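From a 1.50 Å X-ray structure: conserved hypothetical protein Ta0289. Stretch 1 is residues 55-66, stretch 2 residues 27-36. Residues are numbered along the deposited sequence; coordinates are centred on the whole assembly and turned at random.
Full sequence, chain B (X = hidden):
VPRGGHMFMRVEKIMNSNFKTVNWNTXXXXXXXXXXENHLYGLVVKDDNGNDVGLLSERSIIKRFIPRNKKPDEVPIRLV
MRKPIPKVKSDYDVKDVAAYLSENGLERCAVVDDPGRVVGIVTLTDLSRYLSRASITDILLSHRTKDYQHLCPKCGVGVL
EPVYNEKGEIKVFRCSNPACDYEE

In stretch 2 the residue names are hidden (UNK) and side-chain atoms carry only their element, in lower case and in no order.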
ATOM      1  N   LEU B  55      14.776  -1.316   1.249  1.00  6.26           N
ATOM      2  CA  LEU B  55      13.783  -0.668   0.409  1.00  7.28           C
ATOM      3  C   LEU B  55      12.546  -0.446   1.274  1.00  6.59           C
ATOM      4  O   LEU B  55      12.036  -1.380   1.896  1.00  6.75           O
ATOM      5  CB  LEU B  55      13.461  -1.560  -0.802  1.00  7.44           C
ATOM      6  CG  LEU B  55      12.837  -0.894  -2.042  1.00 10.77           C
ATOM      7  CD1 LEU B  55      12.922  -1.842  -3.223  1.00 10.87           C
ATOM      8  CD2 LEU B  55      11.393  -0.503  -1.772  1.00 12.19           C
ATOM      9  N   LEU B  56      12.087   0.802   1.339  1.00  7.02           N
ATOM     10  CA  LEU B  56      10.906   1.147   2.133  1.00  5.73           C
ATOM     11  C   LEU B  56       9.694   1.192   1.213  1.00  7.46           C
ATOM     12  O   LEU B  56       9.694   1.922   0.228  1.00  8.18           O
ATOM     13  CB  LEU B  56      11.097   2.513   2.800  1.00  6.19           C
ATOM     14  CG  LEU B  56       9.986   2.952   3.761  1.00  8.37           C
ATOM     15  CD1 LEU B  56      10.054   2.122   5.040  1.00  5.74           C
ATOM     16  CD2 LEU B  56      10.136   4.437   4.085  1.00  8.72           C
ATOM     17  N   SER B  57       8.666   0.413   1.543  1.00  7.62           N
ATOM     18  CA  SER B  57       7.444   0.340   0.742  1.00  8.20           C
ATOM     19  C   SER B  57       6.207   0.567   1.607  1.00  7.51           C
ATOM     20  O   SER B  57       6.299   0.608   2.830  1.00  7.84           O
ATOM     21  CB  SER B  57       7.333  -1.039   0.089  1.00  8.54           C
ATOM     22  OG  SER B  57       7.158  -2.046   1.075  1.00  8.47           O
ATOM     23  N   GLU B  58       5.048   0.706   0.973  1.00  8.96           N
ATOM     24  CA  GLU B  58       3.814   0.907   1.729  1.00  9.89           C
ATOM     25  C   GLU B  58       3.555  -0.274   2.652  1.00  8.63           C
ATOM     26  O   GLU B  58       3.254  -0.100   3.832  1.00  8.69           O
ATOM     27  CB  GLU B  58       2.608   1.037   0.801  1.00 13.50           C
ATOM     28  CG  GLU B  58       2.391   2.393   0.188  1.00 18.17           C
ATOM     29  CD  GLU B  58       0.995   2.511  -0.408  1.00 20.77           C
ATOM     30  OE1 GLU B  58       0.674   1.755  -1.351  1.00 18.83           O
ATOM     31  OE2 GLU B  58       0.218   3.357   0.078  1.00 21.91           O
ATOM     32  N   ARG B  59       3.658  -1.477   2.100  1.00  7.78           N
ATOM     33  CA  ARG B  59       3.416  -2.680   2.879  1.00  8.23           C
ATOM     34  C   ARG B  59       4.393  -2.801   4.049  1.00  8.25           C
ATOM     35  O   ARG B  59       4.003  -3.237   5.133  1.00  8.24           O
ATOM     36  CB  ARG B  59       3.487  -3.921   1.973  1.00  8.46           C
ATOM     37  CG  ARG B  59       3.085  -5.232   2.654  1.00  8.51           C
ATOM     38  CD  ARG B  59       1.713  -5.146   3.306  1.00  9.32           C
ATOM     39  NE  ARG B  59       0.656  -4.862   2.340  1.00  9.58           N
ATOM     40  CZ  ARG B  59       0.173  -5.743   1.468  1.00  9.15           C
ATOM     41  NH1 ARG B  59       0.647  -6.981   1.434  1.00  9.42           N
ATOM     42  NH2 ARG B  59      -0.786  -5.378   0.626  1.00  9.67           N
ATOM     43  N   SER B  60       5.653  -2.407   3.852  1.00  7.72           N
ATOM     44  CA  SER B  60       6.620  -2.507   4.948  1.00  7.60           C
ATOM     45  C   SER B  60       6.156  -1.637   6.124  1.00  8.13           C
ATOM     46  O   SER B  60       6.323  -2.006   7.283  1.00  7.80           O
ATOM     47  CB  SER B  60       8.033  -2.089   4.490  1.00  7.73           C
ATOM     48  OG  SER B  60       8.142  -0.698   4.235  1.00  7.06           O
ATOM     49  N   ILE B  61       5.556  -0.492   5.818  1.00  7.61           N
ATOM     50  CA  ILE B  61       5.058   0.408   6.855  1.00  7.74           C
ATOM     51  C   ILE B  61       3.845  -0.201   7.568  1.00  8.01           C
ATOM     52  O   ILE B  61       3.733  -0.137   8.795  1.00  7.80           O
ATOM     53  CB  ILE B  61       4.687   1.776   6.235  1.00  7.35           C
ATOM     54  CG1 ILE B  61       5.959   2.445   5.710  1.00  9.11           C
ATOM     55  CG2 ILE B  61       3.990   2.653   7.254  1.00  7.18           C
ATOM     56  CD1 ILE B  61       5.721   3.638   4.812  1.00  9.31           C
ATOM     57  N   ILE B  62       2.942  -0.807   6.800  1.00  8.65           N
ATOM     58  CA  ILE B  62       1.746  -1.427   7.370  1.00  9.84           C
ATOM     59  C   ILE B  62       2.092  -2.654   8.224  1.00 10.65           C
ATOM     60  O   ILE B  62       1.524  -2.860   9.306  1.00 10.36           O
ATOM     61  CB  ILE B  62       0.757  -1.866   6.253  1.00 10.42           C
ATOM     62  CG1 ILE B  62       0.265  -0.648   5.464  1.00 13.03           C
ATOM     63  CG2 ILE B  62      -0.412  -2.631   6.856  1.00 12.35           C
ATOM     64  CD1 ILE B  62      -0.437   0.405   6.290  1.00 13.30           C
ATOM     65  N   LYS B  63       3.037  -3.456   7.747  1.00 10.73           N
ATOM     66  CA  LYS B  63       3.432  -4.680   8.443  1.00 12.11           C
ATOM     67  C   LYS B  63       4.443  -4.511   9.569  1.00 11.87           C
ATOM     68  O   LYS B  63       4.374  -5.208  10.580  1.00 11.17           O
ATOM     69  CB  LYS B  63       4.009  -5.693   7.442  1.00 14.82           C
ATOM     70  CG  LYS B  63       3.017  -6.276   6.442  1.00 19.40           C
ATOM     71  CD  LYS B  63       2.133  -7.349   7.062  1.00 23.33           C
ATOM     72  CE  LYS B  63       2.942  -8.552   7.530  1.00 25.81           C
ATOM     73  NZ  LYS B  63       2.071  -9.652   8.049  1.00 27.83           N
ATOM     74  N   ARG B  64       5.381  -3.585   9.401  1.00 10.25           N
ATOM     75  CA  ARG B  64       6.425  -3.422  10.397  1.00 11.40           C
ATOM     76  C   ARG B  64       6.443  -2.132  11.201  1.00  9.99           C
ATOM     77  O   ARG B  64       7.103  -2.066  12.236  1.00 12.30           O
ATOM     78  CB  ARG B  64       7.771  -3.660   9.719  1.00 12.70           C
ATOM     79  CG  ARG B  64       7.779  -4.974   8.951  1.00 18.43           C
ATOM     80  CD  ARG B  64       9.045  -5.162   8.149  1.00 23.90           C
ATOM     81  NE  ARG B  64       9.803  -6.316   8.617  1.00 29.04           N
ATOM     82  CZ  ARG B  64      10.404  -6.387   9.801  1.00 31.16           C
ATOM     83  NH1 ARG B  64      10.337  -5.366  10.643  1.00 32.35           N
ATOM     84  NH2 ARG B  64      11.076  -7.480  10.139  1.00 31.91           N
ATOM     85  N   PHE B  65       5.739  -1.103  10.744  1.00  8.48           N
ATOM     86  CA  PHE B  65       5.705   0.134  11.515  1.00  7.33           C
ATOM     87  C   PHE B  65       4.452   0.251  12.379  1.00  7.29           C
ATOM     88  O   PHE B  65       4.544   0.421  13.591  1.00  6.88           O
ATOM     89  CB  PHE B  65       5.770   1.371  10.625  1.00  6.80           C
ATOM     90  CG  PHE B  65       5.389   2.632  11.349  1.00  5.75           C
ATOM     91  CD1 PHE B  65       6.232   3.180  12.310  1.00  7.04           C
ATOM     92  CD2 PHE B  65       4.153   3.230  11.123  1.00  6.47           C
ATOM     93  CE1 PHE B  65       5.848   4.305  13.040  1.00  5.92           C
ATOM     94  CE2 PHE B  65       3.759   4.351  11.846  1.00  6.09           C
ATOM     95  CZ  PHE B  65       4.609   4.889  12.806  1.00  6.41           C
ATOM     96  N   ILE B  66       3.282   0.173  11.758  1.00  6.96           N
ATOM     97  CA  ILE B  66       2.043   0.313  12.512  1.00  6.17           C
ATOM     98  C   ILE B  66       1.969  -0.586  13.755  1.00  7.41           C
ATOM     99  O   ILE B  66       1.587  -0.123  14.827  1.00  7.40           O
ATOM    100  CB  ILE B  66       0.807   0.063  11.615  1.00  6.47           C
ATOM    101  CG1 ILE B  66       0.786   1.060  10.446  1.00  7.49           C
ATOM    102  CG2 ILE B  66      -0.470   0.210  12.433  1.00  6.80           C
ATOM    103  CD1 ILE B  66       0.602   2.513  10.841  1.00  8.45           C
ATOM    104  N   UNK B  27      13.073   9.310   9.710  1.00  7.97           N
ATOM    105  CA  UNK B  27      11.910   8.769  10.408  1.00  6.79           C
ATOM    106  C   UNK B  27      10.853   8.338   9.400  1.00  6.12           C
ATOM    107  O   UNK B  27      10.893   8.741   8.233  1.00  6.41           O
ATOM    108  o   UNK B  27      10.701  10.865  10.573  1.00  7.37           O
ATOM    109  c   UNK B  27      12.313  10.370  12.305  1.00  8.93           C
ATOM    110  c   UNK B  27      11.270   9.804  11.349  1.00  7.63           C
ATOM    111  N   UNK B  28       9.915   7.515   9.853  1.00  5.84           N
ATOM    112  CA  UNK B  28       8.832   7.047   8.997  1.00  5.82           C
ATOM    113  C   UNK B  28       8.022   8.265   8.549  1.00  6.13           C
ATOM    114  O   UNK B  28       7.585   8.348   7.401  1.00  5.93           O
ATOM    115  c   UNK B  28       7.924   6.049   9.759  1.00  5.79           C
ATOM    116  c   UNK B  28       8.662   4.736   9.965  1.00  6.65           C
ATOM    117  c   UNK B  28       6.651   5.789   8.983  1.00  7.13           C
ATOM    118  N   UNK B  29       7.841   9.218   9.459  1.00  7.30           N
ATOM    119  CA  UNK B  29       7.098  10.432   9.145  1.00  8.62           C
ATOM    120  C   UNK B  29       7.745  11.192   7.985  1.00  8.57           C
ATOM    121  O   UNK B  29       7.077  11.568   7.023  1.00  8.82           O
ATOM    122  c   UNK B  29       4.258  13.868   9.739  1.00 13.85           C
ATOM    123  c   UNK B  29       6.314  12.644  10.138  1.00 13.35           C
ATOM    124  c   UNK B  29       4.932  12.670   9.975  1.00 12.92           C
ATOM    125  c   UNK B  29       6.358  15.049   9.825  1.00 16.70           C
ATOM    126  c   UNK B  29       4.970  15.059   9.664  1.00 15.23           C
ATOM    127  c   UNK B  29       7.038  11.341  10.377  1.00 11.01           C
ATOM    128  c   UNK B  29       7.020  13.843  10.062  1.00 14.89           C
ATOM    129  N   UNK B  30       9.051  11.417   8.063  1.00  9.05           N
ATOM    130  CA  UNK B  30       9.732  12.146   6.999  1.00  9.40           C
ATOM    131  C   UNK B  30       9.831  11.378   5.686  1.00  9.15           C
ATOM    132  O   UNK B  30       9.785  11.975   4.611  1.00  9.40           O
ATOM    133  c   UNK B  30      11.083  13.718   8.458  1.00 14.39           C
ATOM    134  c   UNK B  30      11.130  12.584   7.448  1.00 10.38           C
ATOM    135  o   UNK B  30      10.114  14.506   8.419  1.00 17.11           O
ATOM    136  o   UNK B  30      12.015  13.830   9.284  1.00 17.15           O
ATOM    137  N   UNK B  31       9.957  10.058   5.767  1.00  7.94           N
ATOM    138  CA  UNK B  31      10.059   9.247   4.560  1.00  8.38           C
ATOM    139  C   UNK B  31       8.732   9.241   3.816  1.00  8.04           C
ATOM    140  O   UNK B  31       8.690   9.362   2.595  1.00  8.76           O
ATOM    141  c   UNK B  31      10.468   7.817   4.917  1.00  8.14           C
ATOM    142  N   UNK B  32       7.642   9.091   4.556  1.00  7.62           N
ATOM    143  CA  UNK B  32       6.324   9.068   3.937  1.00  8.09           C
ATOM    144  C   UNK B  32       5.992  10.415   3.291  1.00  9.31           C
ATOM    145  O   UNK B  32       5.273  10.459   2.294  1.00  9.76           O
ATOM    146  c   UNK B  32       3.862   8.936   4.429  1.00  9.14           C
ATOM    147  c   UNK B  32       5.399   7.177   5.291  1.00  7.15           C
ATOM    148  c   UNK B  32       5.249   8.660   4.968  1.00  8.00           C
ATOM    149  N   UNK B  33       6.523  11.509   3.839  1.00  9.49           N
ATOM    150  CA  UNK B  33       6.282  12.828   3.252  1.00 11.71           C
ATOM    151  C   UNK B  33       6.816  12.810   1.822  1.00 11.54           C
ATOM    152  O   UNK B  33       6.200  13.352   0.902  1.00 10.99           O
ATOM    153  c   UNK B  33       7.151  15.491   5.963  1.00 25.56           C
ATOM    154  c   UNK B  33       6.512  14.212   5.410  1.00 21.41           C
ATOM    155  c   UNK B  33       7.020  13.931   4.020  1.00 15.69           C
ATOM    156  n   UNK B  33       9.327  16.668   6.427  1.00 29.83           N
ATOM    157  c   UNK B  33       8.674  15.419   5.934  1.00 28.97           C
ATOM    158  N   UNK B  34       7.981  12.196   1.648  1.00 10.29           N
ATOM    159  CA  UNK B  34       8.604  12.096   0.333  1.00 10.02           C
ATOM    160  C   UNK B  34       7.742  11.231  -0.585  1.00 10.18           C
ATOM    161  O   UNK B  34       7.548  11.552  -1.755  1.00 11.11           O
ATOM    162  c   UNK B  34      10.926  12.445   1.235  1.00 12.18           C
ATOM    163  c   UNK B  34      12.313  11.903   1.488  1.00 13.99           C
ATOM    164  c   UNK B  34      10.603  11.235  -0.943  1.00 11.02           C
ATOM    165  c   UNK B  34      10.023  11.492   0.445  1.00 10.66           C
ATOM    166  N   UNK B  35       7.220  10.132  -0.052  1.00  9.69           N
ATOM    167  CA  UNK B  35       6.375   9.251  -0.847  1.00 10.16           C
ATOM    168  C   UNK B  35       5.098   9.958  -1.306  1.00 10.39           C
ATOM    169  O   UNK B  35       4.742   9.901  -2.482  1.00 10.29           O
ATOM    170  c   UNK B  35       7.695   4.379   0.650  1.00 20.24           C
ATOM    171  c   UNK B  35       7.128   7.073   0.320  1.00 14.58           C
ATOM    172  s   UNK B  35       6.467   5.570   1.104  1.00 19.50           S
ATOM    173  c   UNK B  35       5.986   8.005  -0.048  1.00 12.51           C
ATOM    174  N   UNK B  36       4.411  10.626  -0.380  1.00 10.09           N
ATOM    175  CA  UNK B  36       3.165  11.314  -0.716  1.00 11.62           C
ATOM    176  C   UNK B  36       3.364  12.463  -1.690  1.00 12.44           C
ATOM    177  O   UNK B  36       2.578  12.652  -2.615  1.00 14.52           O
ATOM    178  c   UNK B  36       2.467  11.831   0.552  1.00 11.22           C
ATOM    179  o   UNK B  36       1.608   9.621   0.906  1.00 14.05           O
ATOM    180  c   UNK B  36       1.899  10.706   1.408  1.00 11.93           C
ATOM    181  n   UNK B  36       1.723  10.966   2.701  1.00 11.12           N
TER

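Position 27 has a carbon carrying one oxygen and one carbon, a branched hydroxyl side chain that does not reach stretch 1. Its oxygen lies 3.1 Å from the backbone N of position 30 and accepts a hydrogen bond from it, capping the helix that begins at the next residue. It is Thr27, a good N-cap.

Position 28 has three carbons, forked at the first. It points toward stretch 1, with one branch carbon 3.7 Å from Phe65 CD1 and the other over the ring face, 4.0 Å from its centroid. This is Val28, whose CG1 makes the CH-pi contact, 7° off the ring normal; a compact fork suits a site against an aromatic face.

Position 29 is one carbon followed by a six-carbon ring without a hydroxyl, pointing away from stretch 1 and making no contact with it. This is Phe29, buried, as suits an apolar ring.

Position 30 has two carbons, the second carrying two oxygens, and is out of reach of stretch 1. The carboxylate identifies Asp30, at home in a helix's first turn, where acidic groups are favoured.

Position 31 has a single carbon, CB, 3.5 Å from Leu56 CD2. It is Ala31, and its small side chain lets the leucine come close to the helix.

Position 32 is again three carbons forked at the first, set sideways, with one branch carbon 3.6 Å from Ile61 CD1. It is Val32, adding apolar surface beside the isoleucine.

Position 33 has four carbons in a row ending in nitrogen, out of reach of stretch 1. It is Lys33, exposed, and its NZ forms a salt bridge with Asp30 OD1 at 3.0 Å.

Position 34 has four carbons, forked at the first with one arm two carbons long, out of reach of stretch 1. This is Ile34; a helix tolerates a beta-branched apolar residue here, outside this contact.

Position 35 is an unbranched chain of two carbons, a sulfur and a carbon; its terminal carbon lies 3.2 Å from Leu56 O and 4.1 Å from Leu56 CG, and its sulfur 4.2 Å from Ile61 CD1. This is Met35, long and flexible enough to span strand and helix.

Position 36 has two carbons, the second carrying oxygen and nitrogen, out of reach of stretch 1. It is Asn36; a polar amide suits this partly exposed place, its ND2 hydrogen-bonded elsewhere in the structure.

The contact works by apolar packing, with no hydrogen bond across it. Val28, Ala31, Val32 and Met35 recur at helical spacing and meet Leu56, Ile61 and Phe65, while the two helices run roughly antiparallel, at 154°.

Stretch 2 27-36: TVFDAVKIMN
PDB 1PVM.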